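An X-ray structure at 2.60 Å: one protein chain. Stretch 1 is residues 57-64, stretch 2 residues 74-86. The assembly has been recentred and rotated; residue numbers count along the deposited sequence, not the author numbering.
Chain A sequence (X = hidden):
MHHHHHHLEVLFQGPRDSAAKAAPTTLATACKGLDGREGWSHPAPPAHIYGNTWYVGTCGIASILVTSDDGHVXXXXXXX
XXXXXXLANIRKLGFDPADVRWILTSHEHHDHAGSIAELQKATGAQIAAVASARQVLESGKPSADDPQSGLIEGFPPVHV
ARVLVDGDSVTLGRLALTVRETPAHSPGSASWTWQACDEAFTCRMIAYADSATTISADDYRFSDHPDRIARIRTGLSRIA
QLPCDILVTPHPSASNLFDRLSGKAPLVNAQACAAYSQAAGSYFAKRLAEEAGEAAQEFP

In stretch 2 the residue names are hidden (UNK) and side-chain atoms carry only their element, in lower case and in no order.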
ATOM      1  N   GLY A  57       2.006  -4.429  10.055  1.00 74.53           N
ATOM      2  CA  GLY A  57       1.168  -5.347   9.316  1.00 69.48           C
ATOM      3  C   GLY A  57       1.440  -6.787   9.695  1.00 74.16           C
ATOM      4  O   GLY A  57       2.044  -7.089  10.730  1.00 88.16           O
ATOM      5  N   THR A  58       0.976  -7.693   8.832  1.00 67.65           N
ATOM      6  CA  THR A  58       1.170  -9.123   8.984  1.00 73.48           C
ATOM      7  C   THR A  58       2.375  -9.576   8.172  1.00 74.39           C
ATOM      8  O   THR A  58       3.063  -8.777   7.527  1.00 63.73           O
ATOM      9  CB  THR A  58      -0.063  -9.900   8.529  1.00 75.93           C
ATOM     10  OG1 THR A  58      -0.092  -9.920   7.098  1.00 76.84           O
ATOM     11  CG2 THR A  58      -1.328  -9.260   9.055  1.00 64.41           C
ATOM     12  N   CYS A  59       2.619 -10.894   8.205  1.00 73.27           N
ATOM     13  CA  CYS A  59       3.699 -11.502   7.434  1.00 73.44           C
ATOM     14  C   CYS A  59       3.496 -11.365   5.928  1.00 76.10           C
ATOM     15  O   CYS A  59       4.480 -11.385   5.179  1.00 71.86           O
ATOM     16  CB  CYS A  59       3.834 -12.982   7.804  1.00 76.60           C
ATOM     17  SG  CYS A  59       4.744 -13.335   9.359  1.00 81.18           S
ATOM     18  N   GLY A  60       2.251 -11.228   5.472  1.00 68.53           N
ATOM     19  CA  GLY A  60       1.970 -11.189   4.054  1.00 68.83           C
ATOM     20  C   GLY A  60       1.538  -9.829   3.530  1.00 68.15           C
ATOM     21  O   GLY A  60       1.813  -9.493   2.373  1.00 66.22           O
ATOM     22  N   ILE A  61       0.865  -9.034   4.361  1.00 61.94           N
ATOM     23  CA  ILE A  61       0.312  -7.752   3.947  1.00 63.95           C
ATOM     24  C   ILE A  61       0.865  -6.663   4.853  1.00 67.12           C
ATOM     25  O   ILE A  61       0.840  -6.800   6.080  1.00 70.56           O
ATOM     26  CB  ILE A  61      -1.227  -7.753   3.986  1.00 62.06           C
ATOM     27  CG1 ILE A  61      -1.793  -8.860   3.088  1.00 66.32           C
ATOM     28  CG2 ILE A  61      -1.749  -6.388   3.576  1.00 52.09           C
ATOM     29  CD1 ILE A  61      -1.518  -8.660   1.585  1.00 59.18           C
ATOM     30  N   ALA A  62       1.337  -5.577   4.253  1.00 64.77           N
ATOM     31  CA  ALA A  62       1.877  -4.482   5.041  1.00 60.40           C
ATOM     32  C   ALA A  62       0.764  -3.641   5.649  1.00 59.55           C
ATOM     33  O   ALA A  62      -0.383  -3.638   5.198  1.00 63.79           O
ATOM     34  CB  ALA A  62       2.787  -3.583   4.197  1.00 54.59           C
ATOM     35  N   SER A  63       1.130  -2.930   6.706  1.00 65.06           N
ATOM     36  CA  SER A  63       0.297  -1.907   7.321  1.00 62.71           C
ATOM     37  C   SER A  63       1.270  -0.935   7.963  1.00 64.35           C
ATOM     38  O   SER A  63       2.115  -1.361   8.759  1.00 61.96           O
ATOM     39  CB  SER A  63      -0.662  -2.504   8.351  1.00 62.42           C
ATOM     40  OG  SER A  63      -1.618  -1.539   8.759  1.00 70.65           O
ATOM     41  N   ILE A  64       1.191   0.347   7.592  1.00 61.04           N
ATOM     42  CA  ILE A  64       2.216   1.329   7.934  1.00 59.98           C
ATOM     43  C   ILE A  64       1.673   2.312   8.958  1.00 71.66           C
ATOM     44  O   ILE A  64       0.594   2.884   8.769  1.00 79.37           O
ATOM     45  CB  ILE A  64       2.712   2.072   6.691  1.00 57.04           C
ATOM     46  CG1 ILE A  64       3.119   1.060   5.608  1.00 62.60           C
ATOM     47  CG2 ILE A  64       3.837   3.019   7.077  1.00 53.71           C
ATOM     48  CD1 ILE A  64       4.166   0.056   6.051  1.00 53.68           C
ATOM     49  N   UNK A  74      -2.109   5.917   9.648  1.00 69.37           N
ATOM     50  CA  UNK A  74      -2.019   4.481   9.431  1.00 68.77           C
ATOM     51  C   UNK A  74      -2.486   4.187   8.012  1.00 69.23           C
ATOM     52  O   UNK A  74      -3.540   4.676   7.597  1.00 67.12           O
ATOM     53  c   UNK A  74      -2.870   3.715  10.459  1.00 62.84           C
ATOM     54  c   UNK A  74      -1.592   1.540  10.632  1.00 65.73           C
ATOM     55  c   UNK A  74      -4.064   1.566  11.103  1.00 62.25           C
ATOM     56  c   UNK A  74      -2.930   2.192  10.293  1.00 64.55           C
ATOM     57  N   UNK A  75      -1.696   3.411   7.268  1.00 60.98           N
ATOM     58  CA  UNK A  75      -1.993   3.087   5.876  1.00 56.13           C
ATOM     59  C   UNK A  75      -2.245   1.588   5.768  1.00 61.95           C
ATOM     60  O   UNK A  75      -1.361   0.776   6.073  1.00 54.61           O
ATOM     61  c   UNK A  75       0.768   5.375   4.392  1.00 50.66           C
ATOM     62  c   UNK A  75      -0.447   4.956   5.196  1.00 53.71           C
ATOM     63  c   UNK A  75      -0.861   3.514   4.929  1.00 51.40           C
ATOM     64  c   UNK A  75      -1.285   3.332   3.455  1.00 47.44           C
ATOM     65  N   UNK A  76      -3.449   1.227   5.324  1.00 66.92           N
ATOM     66  CA  UNK A  76      -3.840  -0.150   5.055  1.00 63.45           C
ATOM     67  C   UNK A  76      -4.179  -0.914   6.324  1.00 71.97           C
ATOM     68  O   UNK A  76      -3.569  -0.715   7.381  1.00 67.38           O
ATOM     69  o   UNK A  76      -3.692   0.143   2.362  1.00 71.49           O
ATOM     70  c   UNK A  76      -2.707  -0.467   2.823  1.00 66.80           C
ATOM     71  c   UNK A  76      -2.752  -0.884   4.275  1.00 66.57           C
ATOM     72  o   UNK A  76      -1.701  -0.751   2.145  1.00 64.53           O
ATOM     73  N   UNK A  77      -5.167  -1.795   6.208  1.00 74.33           N
ATOM     74  CA  UNK A  77      -5.637  -2.598   7.315  1.00 63.90           C
ATOM     75  C   UNK A  77      -5.188  -4.046   7.242  1.00 68.37           C
ATOM     76  O   UNK A  77      -5.239  -4.745   8.259  1.00 76.25           O
ATOM     77  c   UNK A  77      -7.169  -2.563   7.360  1.00 75.09           C
ATOM     78  o   UNK A  77      -7.701  -3.219   6.218  1.00 81.13           O
ATOM     79  N   UNK A  78      -4.752  -4.514   6.079  1.00 63.92           N
ATOM     80  CA  UNK A  78      -4.608  -5.929   5.852  1.00 61.83           C
ATOM     81  C   UNK A  78      -5.964  -6.539   5.559  1.00 68.94           C
ATOM     82  O   UNK A  78      -6.978  -5.837   5.462  1.00 74.27           O
ATOM     83  N   UNK A  79      -6.011  -7.863   5.424  1.00 72.02           N
ATOM     84  CA  UNK A  79      -7.263  -8.534   5.041  1.00 73.46           C
ATOM     85  C   UNK A  79      -8.408  -8.241   6.003  1.00 77.23           C
ATOM     86  O   UNK A  79      -8.255  -7.611   7.054  1.00 79.52           O
ATOM     87  c   UNK A  79      -6.881 -10.015   5.051  1.00 70.52           C
ATOM     88  c   UNK A  79      -4.861  -8.786   5.445  1.00 65.66           C
ATOM     89  c   UNK A  79      -5.397 -10.014   4.768  1.00 64.10           C
ATOM     90  N   UNK A  80      -9.586  -8.742   5.629  1.00 80.16           N
ATOM     91  CA  UNK A  80     -10.804  -8.370   6.342  1.00 84.11           C
ATOM     92  C   UNK A  80     -10.783  -8.816   7.796  1.00 85.55           C
ATOM     93  O   UNK A  80     -11.449  -8.201   8.635  1.00 99.55           O
ATOM     94  c   UNK A  80     -12.028  -8.947   5.636  1.00 88.74           C
ATOM     95  N   UNK A  81     -10.041  -9.872   8.124  1.00 76.51           N
ATOM     96  CA  UNK A  81     -10.031 -10.393   9.489  1.00 86.20           C
ATOM     97  C   UNK A  81      -8.834  -9.922  10.297  1.00 86.20           C
ATOM     98  O   UNK A  81      -8.629 -10.407  11.413  1.00 91.42           O
ATOM     99  c   UNK A  81     -10.061 -11.928   9.490  1.00 82.78           C
ATOM    100  c   UNK A  81      -8.829 -12.547   8.824  1.00 87.39           C
ATOM    101  o   UNK A  81      -7.960 -11.788   8.336  1.00 86.60           O
ATOM    102  o   UNK A  81      -8.735 -13.794   8.774  1.00 86.90           O
ATOM    103  N   UNK A  82      -8.043  -8.991   9.774  1.00 85.05           N
ATOM    104  CA  UNK A  82      -6.731  -8.707  10.336  1.00 85.06           C
ATOM    105  C   UNK A  82      -6.708  -7.504  11.270  1.00 86.79           C
ATOM    106  O   UNK A  82      -5.642  -7.180  11.803  1.00 91.58           O
ATOM    107  c   UNK A  82      -5.714  -8.507   9.204  1.00 76.34           C
ATOM    108  N   UNK A  83      -7.843  -6.845  11.496  1.00 80.67           N
ATOM    109  CA  UNK A  83      -7.874  -5.655  12.340  1.00 87.20           C
ATOM    110  C   UNK A  83      -7.155  -5.876  13.677  1.00 97.04           C
ATOM    111  O   UNK A  83      -6.208  -5.141  14.003  1.00 92.86           O
ATOM    112  c   UNK A  83      -9.324  -5.224  12.568  1.00 89.91           C
ATOM    113  N   UNK A  84      -7.560  -6.870  14.479  1.00 96.05           N
ATOM    114  CA  UNK A  84      -6.902  -7.061  15.787  1.00 98.39           C
ATOM    115  C   UNK A  84      -5.398  -7.279  15.693  1.00 93.51           C
ATOM    116  O   UNK A  84      -4.658  -6.842  16.584  1.00 83.93           O
ATOM    117  c   UNK A  84      -8.938  -8.330  15.672  1.00101.25           C
ATOM    118  c   UNK A  84      -8.676  -7.810  14.276  1.00 98.80           C
ATOM    119  c   UNK A  84      -7.613  -8.297  16.365  1.00 97.34           C
ATOM    120  N   UNK A  85      -4.918  -7.940  14.641  1.00 89.50           N
ATOM    121  CA  UNK A  85      -3.483  -8.162  14.512  1.00 84.55           C
ATOM    122  C   UNK A  85      -2.722  -6.841  14.524  1.00 83.88           C
ATOM    123  O   UNK A  85      -1.756  -6.678  15.279  1.00 80.82           O
ATOM    124  c   UNK A  85      -3.449 -10.456  13.273  1.00 95.16           C
ATOM    125  c   UNK A  85      -4.849 -10.757  13.763  1.00 99.45           C
ATOM    126  c   UNK A  85      -3.189  -8.949  13.236  1.00 87.79           C
ATOM    127  c   UNK A  85      -3.242 -11.039  11.890  1.00 88.21           C
ATOM    128  N   UNK A  86      -3.152  -5.879  13.698  1.00 71.30           N
ATOM    129  CA  UNK A  86      -2.440  -4.611  13.606  1.00 74.23           C
ATOM    130  C   UNK A  86      -2.745  -3.741  14.809  1.00 80.62           C
ATOM    131  O   UNK A  86      -1.875  -3.012  15.297  1.00 89.25           O
ATOM    132  c   UNK A  86      -4.232  -4.081  11.899  1.00 84.68           C
ATOM    133  c   UNK A  86      -2.774  -3.882  12.289  1.00 82.82           C
ATOM    134  c   UNK A  86      -2.482  -2.401  12.431  1.00 77.77           C
TER
HETATM  135  O   HOH W   1      -1.301  -3.538   2.334  1.00 56.77           O

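Position 74 has four side-chain carbons, forked at the second. One fork end lies 3.6 Å from Ser63 OG. This is Leu74. Its CA also sits 3.1 Å from Ile64 O, a CA-H...O contact.

Position 75 has four carbons, forked at the first, with one arm two carbons long. Its CB is 4.2 Å from Ile64 CB. The beta-branched form makes it Ile75. The backbones form an antiparallel hydrogen-bonded pair: Ile75 N to Ile64 O is 2.8 Å, and Ile64 N to Ile75 O is 3.0 Å.

Position 76 has two carbons, the second carrying two oxygens. Its CB is 3.7 Å from Ala62 O. This is Asp76. Water 1 lies 2.8 Å from Asp76 OD2 and 3.0 Å from Ala62 O, so it links the two stretches.

Position 77 has one carbon, then one oxygen. The side chain points away from stretch 1 and touches none of it. It is Ser77. Its OG donates to the backbone O of position 78, at 2.8 Å.

Position 78 has no side-chain atoms. Its CA lies 3.7 Å from Ile61 CG2. This is Gly78. At phi 79° and psi -175°, a CB would be jammed against the carbonyl O of Ser77.

Position 79 has three carbons closing a ring onto the backbone N. A ring carbon is 3.9 Å from Ile61 CG1. This is Pro79, and that atom is CD.

Position 80 has one carbon, out of reach of stretch 1: Ala80. Position 81 has two carbons, the second carrying two oxygens, also out of reach: Asp81.

Position 82 has a single carbon, 4.5 Å from Thr58 CG2. This is Ala82. Its N bonds to Pro79 O at 3.1 Å, within a type I turn.

Position 83 has one carbon and no contact: Ala83. Position 84 has three carbons in a ring onto N, exposed and without contact: Pro84.

Position 85 has four carbons, forked at the second. One end is 3.9 Å from Thr58 CG2. This is Leu85.

Position 86 has three carbons, the first carrying the other two. One end is 3.9 Å from Ser63 OG. This is Val86.

The contact combines pairing and packing. The Ile64-Ile75 pair fixes the register. Next to it, Ser63 OG donates to Asp76 O at 2.5 Å. Beyond the pairing, Ile61 packs on Gly78 and Pro79, while Thr58 meets Ala82 and Leu85 through its methyl.

Stretch 2 (74-86) LIDSGPADAAPLV
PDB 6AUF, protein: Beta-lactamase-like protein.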